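PDB 3O5V: X-PRO dipeptidase from Streptococcus pyogenes M1 GAS, which probably acts, as the whole enzyme, as a manganese-dependent Xaa-Pro dipeptidase splitting dipeptides that end in proline, this chain being its N-terminal creatinase/prolidase domain. Local coordinates for residues Val89-Thr93 / Thr115-Gly119; Thr97-Asp103 / Gly119-Thr125. One frame throughout, in Å; residues are numbered along the deposited sequence.

Interaction 1: residues Val89-Thr93 / Thr115-Gly119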
ATOM      1  N   VAL A  89      -0.412 -13.018  -1.468  1.00 32.58           N
ATOM      2  CA  VAL A  89      -1.716 -12.460  -1.889  1.00 32.39           C
ATOM      3  C   VAL A  89      -1.689 -11.458  -3.056  1.00 32.55           C
ATOM      4  O   VAL A  89      -2.697 -11.292  -3.748  1.00 32.43           O
ATOM      5  CB  VAL A  89      -2.528 -11.838  -0.702  1.00 32.04           C
ATOM      6  CG1 VAL A  89      -2.689 -12.843   0.423  1.00 32.73           C
ATOM      7  CG2 VAL A  89      -1.892 -10.521  -0.196  1.00 31.95           C
ATOM      8  N   LEU A  90      -0.563 -10.780  -3.253  1.00 32.37           N
ATOM      9  CA  LEU A  90      -0.463  -9.749  -4.289  1.00 32.87           C
ATOM     10  C   LEU A  90      -0.357 -10.374  -5.689  1.00 33.54           C
ATOM     11  O   LEU A  90       0.228 -11.449  -5.836  1.00 32.94           O
ATOM     12  CB  LEU A  90       0.743  -8.848  -4.039  1.00 32.38           C
ATOM     13  CG  LEU A  90       0.697  -7.810  -2.912  1.00 31.82           C
ATOM     14  CD1 LEU A  90       1.883  -6.913  -3.054  1.00 29.81           C
ATOM     15  CD2 LEU A  90      -0.552  -6.969  -2.973  1.00 30.93           C
ATOM     16  N   PRO A  91      -0.910  -9.697  -6.716  1.00 34.44           N
ATOM     17  CA  PRO A  91      -0.855 -10.259  -8.083  1.00 34.98           C
ATOM     18  C   PRO A  91       0.545 -10.241  -8.693  1.00 35.79           C
ATOM     19  O   PRO A  91       0.847 -11.050  -9.571  1.00 36.17           O
ATOM     20  CB  PRO A  91      -1.785  -9.340  -8.885  1.00 35.39           C
ATOM     21  CG  PRO A  91      -1.852  -8.046  -8.074  1.00 35.50           C
ATOM     22  CD  PRO A  91      -1.732  -8.466  -6.644  1.00 34.17           C
ATOM     23  N   ASN A  92       1.393  -9.332  -8.219  1.00 35.82           N
ATOM     24  CA  ASN A  92       2.649  -9.015  -8.882  1.00 36.49           C
ATOM     25  C   ASN A  92       3.607  -8.309  -7.923  1.00 36.25           C
ATOM     26  O   ASN A  92       3.199  -7.397  -7.213  1.00 36.14           O
ATOM     27  CB  ASN A  92       2.355  -8.100 -10.086  1.00 36.97           C
ATOM     28  CG  ASN A  92       3.576  -7.813 -10.918  1.00 38.29           C
ATOM     29  OD1 ASN A  92       3.774  -8.412 -11.977  1.00 43.39           O
ATOM     30  ND2 ASN A  92       4.399  -6.886 -10.465  1.00 40.17           N
ATOM     31  N   THR A  93       4.872  -8.724  -7.905  1.00 36.43           N
ATOM     32  CA  THR A  93       5.890  -8.022  -7.108  1.00 36.78           C
ATOM     33  C   THR A  93       7.090  -7.577  -7.962  1.00 36.47           C
ATOM     34  O   THR A  93       8.167  -7.292  -7.440  1.00 36.04           O
ATOM     35  CB  THR A  93       6.353  -8.868  -5.890  1.00 36.88           C
ATOM     36  OG1 THR A  93       6.929 -10.089  -6.355  1.00 37.83           O
ATOM     37  CG2 THR A  93       5.180  -9.195  -4.966  1.00 37.39           C
ATOM     38  N   THR A 115      12.382  -7.245   1.016  1.00 33.60           N
ATOM     39  CA  THR A 115      12.477  -8.701   0.914  1.00 34.24           C
ATOM     40  C   THR A 115      11.465  -9.246  -0.094  1.00 34.58           C
ATOM     41  O   THR A 115      11.572 -10.400  -0.507  1.00 34.91           O
ATOM     42  CB  THR A 115      12.288  -9.434   2.263  1.00 34.72           C
ATOM     43  OG1 THR A 115      10.909  -9.351   2.694  1.00 34.48           O
ATOM     44  CG2 THR A 115      13.233  -8.888   3.330  1.00 34.46           C
ATOM     45  N   ILE A 116      10.497  -8.410  -0.479  1.00 33.89           N
ATOM     46  CA  ILE A 116       9.432  -8.770  -1.430  1.00 33.57           C
ATOM     47  C   ILE A 116       9.652  -8.119  -2.786  1.00 33.34           C
ATOM     48  O   ILE A 116       9.481  -8.768  -3.823  1.00 33.40           O
ATOM     49  CB  ILE A 116       8.025  -8.336  -0.896  1.00 33.61           C
ATOM     50  CG1 ILE A 116       7.695  -9.048   0.405  1.00 33.65           C
ATOM     51  CG2 ILE A 116       6.919  -8.579  -1.940  1.00 33.90           C
ATOM     52  CD1 ILE A 116       6.576  -8.392   1.177  1.00 35.19           C
ATOM     53  N   PHE A 117       9.991  -6.831  -2.779  1.00 32.81           N
ATOM     54  CA  PHE A 117      10.152  -6.055  -3.998  1.00 32.73           C
ATOM     55  C   PHE A 117      11.627  -5.747  -4.203  1.00 33.58           C
ATOM     56  O   PHE A 117      12.282  -5.152  -3.336  1.00 33.09           O
ATOM     57  CB  PHE A 117       9.369  -4.737  -3.917  1.00 32.78           C
ATOM     58  CG  PHE A 117       7.887  -4.913  -3.718  1.00 31.46           C
ATOM     59  CD1 PHE A 117       7.036  -5.042  -4.816  1.00 30.23           C
ATOM     60  CD2 PHE A 117       7.344  -4.943  -2.431  1.00 30.47           C
ATOM     61  CE1 PHE A 117       5.660  -5.203  -4.639  1.00 27.83           C
ATOM     62  CE2 PHE A 117       5.963  -5.113  -2.237  1.00 28.49           C
ATOM     63  CZ  PHE A 117       5.124  -5.242  -3.347  1.00 29.29           C
ATOM     64  N   SER A 118      12.148  -6.134  -5.357  1.00 34.62           N
ATOM     65  CA  SER A 118      13.552  -5.910  -5.634  1.00 35.83           C
ATOM     66  C   SER A 118      13.763  -4.609  -6.401  1.00 35.97           C
ATOM     67  O   SER A 118      14.900  -4.208  -6.632  1.00 36.32           O
ATOM     68  CB  SER A 118      14.161  -7.121  -6.361  1.00 36.16           C
ATOM     69  OG  SER A 118      13.523  -7.307  -7.607  1.00 38.40           O
ATOM     70  N   GLY A 119      12.669  -3.926  -6.748  1.00 35.67           N
ATOM     71  CA  GLY A 119      12.744  -2.662  -7.484  1.00 36.08           C
ATOM     72  C   GLY A 119      13.326  -1.476  -6.731  1.00 36.21           C
ATOM     73  O   GLY A 119      13.616  -1.558  -5.533  1.00 36.48           O
TER
HETATM   74  O   HOH W   1       9.896  -5.057  -7.184  1.00 37.29           O
HETATM   75  O   HOH W   2      10.572  -8.271  -6.701  1.00 37.47           O
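Two loops meet here, each following a helix and leading into a strand. Leu90 is the first residue to leave helical geometry after helix 82-89. Its side chain turns toward the other loop. Leu90 CD1 lies 3.7 Å from Phe117 CZ, at the edge of the Phe117 ring and near its plane. This is an apolar contact between two buried side chains. Past Pro91 the chain becomes extended at Asn92. The Asn92 carbonyl is directed to the hydroxyl of Tyr48, which donates a hydrogen bond to it. Thr93 makes the main contact. Thr93 CA is 5.6 Å from Phe117 CA, the closest CA pair of the two loops. Thr93 CG2 packs on Ile116 CG2 at 3.5 Å, and Thr93 CB is 3.9 Å from Phe117 CE1. The Thr93 hydroxyl is hydrogen-bonded to Lys87. No direct hydrogen bond joins the loops. Water fills the gap instead, and Thr93 O is the shared acceptor. Water 1 lies 2.8 Å from Thr93 O and accepts from Gly119 N at 3.0 Å. Water 2 lies 2.7 Å from Thr93 O and accepts from Ser118 N at 3.0 Å. The contact thus has an apolar side and a hydrated side. It joins the start of the loop between helix 82-89 and strand 97-100 to the loop between helix 107-114 and strand 120-123. Ile116 also packs on Trp83 and Ile86 of helix 82-89. Leu90 and Phe117 both touch Phe46 of strand 44-48, and Phe117 reaches Leu19 and Ile21 of strand 19-22.

Interaction 2: residues Thr97-Asp103 / Gly119-Thr125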
ATOM      1  N   THR A  97      10.196   0.254 -10.546  1.00 34.55           N
ATOM      2  CA  THR A  97      10.247   1.527  -9.855  1.00 33.72           C
ATOM      3  C   THR A  97       9.035   1.604  -8.936  1.00 32.66           C
ATOM      4  O   THR A  97       7.905   1.426  -9.389  1.00 31.91           O
ATOM      5  CB  THR A  97      10.220   2.709 -10.844  1.00 34.04           C
ATOM      6  OG1 THR A  97      11.239   2.532 -11.844  1.00 36.33           O
ATOM      7  CG2 THR A  97      10.466   4.002 -10.115  1.00 34.92           C
ATOM      8  N   ILE A  98       9.299   1.844  -7.652  1.00 31.38           N
ATOM      9  CA  ILE A  98       8.270   1.887  -6.608  1.00 29.96           C
ATOM     10  C   ILE A  98       8.303   3.232  -5.882  1.00 29.97           C
ATOM     11  O   ILE A  98       9.374   3.782  -5.610  1.00 30.01           O
ATOM     12  CB  ILE A  98       8.436   0.712  -5.614  1.00 29.92           C
ATOM     13  CG1 ILE A  98       8.340  -0.616  -6.361  1.00 29.71           C
ATOM     14  CG2 ILE A  98       7.396   0.752  -4.485  1.00 27.94           C
ATOM     15  CD1 ILE A  98       8.839  -1.781  -5.561  1.00 31.85           C
ATOM     16  N   TYR A  99       7.126   3.782  -5.604  1.00 28.51           N
ATOM     17  CA  TYR A  99       7.018   4.941  -4.735  1.00 28.15           C
ATOM     18  C   TYR A  99       6.492   4.558  -3.347  1.00 27.41           C
ATOM     19  O   TYR A  99       5.570   3.754  -3.242  1.00 27.45           O
ATOM     20  CB  TYR A  99       6.128   5.992  -5.385  1.00 28.65           C
ATOM     21  CG  TYR A  99       6.888   6.856  -6.365  1.00 29.46           C
ATOM     22  CD1 TYR A  99       7.287   8.144  -6.011  1.00 30.16           C
ATOM     23  CD2 TYR A  99       7.226   6.380  -7.632  1.00 31.45           C
ATOM     24  CE1 TYR A  99       7.994   8.945  -6.893  1.00 31.19           C
ATOM     25  CE2 TYR A  99       7.945   7.179  -8.532  1.00 31.06           C
ATOM     26  CZ  TYR A  99       8.321   8.455  -8.150  1.00 32.42           C
ATOM     27  OH  TYR A  99       9.028   9.253  -9.019  1.00 32.84           O
ATOM     28  N   ALA A 100       7.087   5.120  -2.290  1.00 26.36           N
ATOM     29  CA  ALA A 100       6.603   4.898  -0.919  1.00 26.07           C
ATOM     30  C   ALA A 100       6.747   6.160  -0.063  1.00 26.10           C
ATOM     31  O   ALA A 100       7.463   7.082  -0.443  1.00 25.92           O
ATOM     32  CB  ALA A 100       7.325   3.694  -0.266  1.00 25.92           C
ATOM     33  N   GLU A 101       6.049   6.209   1.072  1.00 25.27           N
ATOM     34  CA  GLU A 101       6.004   7.414   1.911  1.00 25.56           C
ATOM     35  C   GLU A 101       7.161   7.416   2.899  1.00 26.33           C
ATOM     36  O   GLU A 101       7.031   6.913   4.028  1.00 25.50           O
ATOM     37  CB  GLU A 101       4.683   7.506   2.693  1.00 24.83           C
ATOM     38  CG  GLU A 101       3.458   7.559   1.829  1.00 25.36           C
ATOM     39  CD  GLU A 101       2.200   7.699   2.659  1.00 26.28           C
ATOM     40  OE1 GLU A 101       1.624   6.661   3.059  1.00 25.73           O
ATOM     41  OE2 GLU A 101       1.795   8.852   2.918  1.00 26.21           O
ATOM     42  N   PHE A 102       8.278   8.011   2.479  1.00 27.53           N
ATOM     43  CA  PHE A 102       9.514   7.999   3.276  1.00 29.06           C
ATOM     44  C   PHE A 102       9.370   8.762   4.604  1.00 29.28           C
ATOM     45  O   PHE A 102      10.123   8.489   5.550  1.00 29.43           O
ATOM     46  CB  PHE A 102      10.693   8.565   2.468  1.00 29.17           C
ATOM     47  CG  PHE A 102      11.263   7.626   1.413  1.00 31.29           C
ATOM     48  CD1 PHE A 102      10.681   6.386   1.120  1.00 33.01           C
ATOM     49  CD2 PHE A 102      12.400   8.015   0.690  1.00 33.26           C
ATOM     50  CE1 PHE A 102      11.235   5.545   0.140  1.00 34.39           C
ATOM     51  CE2 PHE A 102      12.955   7.194  -0.289  1.00 33.59           C
ATOM     52  CZ  PHE A 102      12.372   5.953  -0.567  1.00 34.99           C
ATOM     53  N   ASP A 103       8.410   9.691   4.688  1.00 29.47           N
ATOM     54  CA  ASP A 103       8.145  10.390   5.965  1.00 30.30           C
ATOM     55  C   ASP A 103       7.379   9.596   7.019  1.00 29.29           C
ATOM     56  O   ASP A 103       7.260  10.040   8.165  1.00 29.05           O
ATOM     57  CB  ASP A 103       7.450  11.736   5.762  1.00 31.62           C
ATOM     58  CG  ASP A 103       8.432  12.886   5.672  1.00 35.94           C
ATOM     59  OD1 ASP A 103       9.532  12.798   6.266  1.00 39.55           O
ATOM     60  OD2 ASP A 103       8.097  13.875   4.998  1.00 41.16           O
ATOM     61  N   GLY A 119      12.669  -3.926  -6.748  1.00 35.67           N
ATOM     62  CA  GLY A 119      12.744  -2.662  -7.484  1.00 36.08           C
ATOM     63  C   GLY A 119      13.326  -1.476  -6.731  1.00 36.21           C
ATOM     64  O   GLY A 119      13.616  -1.558  -5.533  1.00 36.48           O
ATOM     65  N   GLN A 120      13.491  -0.367  -7.447  1.00 36.03           N
ATOM     66  CA  GLN A 120      13.997   0.880  -6.890  1.00 36.25           C
ATOM     67  C   GLN A 120      12.893   1.658  -6.184  1.00 35.21           C
ATOM     68  O   GLN A 120      11.852   1.930  -6.786  1.00 34.96           O
ATOM     69  CB  GLN A 120      14.543   1.751  -8.024  1.00 37.13           C
ATOM     70  CG  GLN A 120      15.590   2.734  -7.593  1.00 41.35           C
ATOM     71  CD  GLN A 120      16.865   2.029  -7.155  1.00 46.61           C
ATOM     72  OE1 GLN A 120      17.517   2.446  -6.202  1.00 49.61           O
ATOM     73  NE2 GLN A 120      17.213   0.934  -7.842  1.00 49.20           N
ATOM     74  N   PHE A 121      13.140   2.053  -4.935  1.00 34.27           N
ATOM     75  CA  PHE A 121      12.176   2.841  -4.162  1.00 33.91           C
ATOM     76  C   PHE A 121      12.440   4.338  -4.249  1.00 33.90           C
ATOM     77  O   PHE A 121      13.591   4.787  -4.108  1.00 33.84           O
ATOM     78  CB  PHE A 121      12.164   2.406  -2.693  1.00 33.87           C
ATOM     79  CG  PHE A 121      11.414   1.129  -2.444  1.00 34.03           C
ATOM     80  CD1 PHE A 121      10.224   1.137  -1.721  1.00 33.54           C
ATOM     81  CD2 PHE A 121      11.901  -0.084  -2.921  1.00 33.14           C
ATOM     82  CE1 PHE A 121       9.529  -0.047  -1.480  1.00 33.12           C
ATOM     83  CE2 PHE A 121      11.211  -1.273  -2.691  1.00 34.02           C
ATOM     84  CZ  PHE A 121      10.017  -1.248  -1.973  1.00 34.97           C
ATOM     85  N   ASN A 122      11.363   5.088  -4.479  1.00 33.22           N
ATOM     86  CA  ASN A 122      11.389   6.551  -4.565  0.50 33.30           C
ATOM     87  C   ASN A 122      10.408   7.158  -3.564  1.00 33.26           C
ATOM     88  O   ASN A 122       9.448   6.500  -3.161  1.00 32.56           O
ATOM     89  CB  ASN A 122      11.018   7.021  -5.977  0.50 33.30           C
ATOM     90  CG  ASN A 122      12.060   6.650  -7.019  0.50 34.22           C
ATOM     91  OD1 ASN A 122      11.760   6.579  -8.214  0.50 35.33           O
ATOM     92  ND2 ASN A 122      13.293   6.420  -6.574  0.50 33.88           N
ATOM     93  N   ASN A 123      10.646   8.411  -3.176  1.00 33.47           N
ATOM     94  CA  ASN A 123       9.825   9.109  -2.176  1.00 34.20           C
ATOM     95  C   ASN A 123       8.490   9.662  -2.716  1.00 34.30           C
ATOM     96  O   ASN A 123       8.472  10.470  -3.639  1.00 33.32           O
ATOM     97  CB  ASN A 123      10.645  10.240  -1.534  1.00 34.28           C
ATOM     98  CG  ASN A 123       9.997  10.822  -0.279  1.00 35.57           C
ATOM     99  OD1 ASN A 123      10.445  11.854   0.232  1.00 39.82           O
ATOM    100  ND2 ASN A 123       8.969  10.172   0.228  1.00 33.99           N
ATOM    101  N   LEU A 124       7.390   9.225  -2.103  1.00 35.00           N
ATOM    102  CA  LEU A 124       6.029   9.661  -2.439  1.00 36.23           C
ATOM    103  C   LEU A 124       5.574  10.922  -1.718  1.00 37.21           C
ATOM    104  O   LEU A 124       4.522  11.484  -2.042  1.00 37.04           O
ATOM    105  CB  LEU A 124       5.031   8.583  -2.035  1.00 36.29           C
ATOM    106  CG  LEU A 124       4.255   7.773  -3.056  1.00 36.80           C
ATOM    107  CD1 LEU A 124       3.351   6.782  -2.300  1.00 35.76           C
ATOM    108  CD2 LEU A 124       3.469   8.644  -4.039  1.00 35.52           C
ATOM    109  N   THR A 125       6.325  11.356  -0.714  1.00 38.61           N
ATOM    110  CA  THR A 125       5.821  12.423   0.148  1.00 39.90           C
ATOM    111  C   THR A 125       5.605  13.772  -0.581  1.00 39.78           C
ATOM    112  O   THR A 125       4.654  14.474  -0.249  1.00 40.19           O
ATOM    113  CB  THR A 125       6.575  12.518   1.518  1.00 40.50           C
ATOM    114  OG1 THR A 125       7.965  12.794   1.298  1.00 42.89           O
ATOM    115  CG2 THR A 125       6.418  11.180   2.307  1.00 40.28           C
TER
HETATM  116  O   HOH W   3      10.582   7.756 -11.172  1.00 42.46           O
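Ile98, Tyr99 and Asn122 lie at the heart of this parallel strand pair. Ile98 N donates to Gln120 O at 2.7 Å, and Asn122 N donates to Ile98 O at 2.6 Å. The ladder continues with Ala100 N to Asn122 O at 2.9 Å and Leu124 N to Ala100 O at 2.7 Å. Ile98 and Phe121 share one face of the sheet. There Ile98 CG2 makes a CH-pi contact, 4.1 Å from the Phe121 ring centroid. Tyr99 and Asn122 share the other face. Asn122 CB sits 3.7 Å from the Tyr99 ring centroid, nearly along its normal. Tyr99 CB also packs on Leu124 CG at 3.5 Å. The strands belong to a beta-alpha-beta unit, with helix 107-114 in the crossover. Phe121 meets Phe110 of that helix edge-to-face. Strand 120-123 is outermost in the chain's mixed sheet, and strand 97-100 lies between it and strand 19-22.

How the interactions relate
The centres of the two interactions are about 14 Å apart, and both lie in the creatinase/prolidase N-terminal domain. Their segments alternate along the chain: 89-93, 97-103, 115-119, then 119-125. Gly119 belongs to both. Interaction 1 pairs the loops that lead into strands 97-100 and 120-123, and interaction 2 pairs those strands. The same two sections of chain therefore meet twice, first as loops and then as paired strands. The two contacts touch where Phe117 CB lies 3.4 Å from Ile98 CD1. Apolar packing thus runs on from the loops to the Ile98 and Phe121 face of the sheet. Together they join two successive helix-to-strand units, the second of which supplies the outermost strand 120-123.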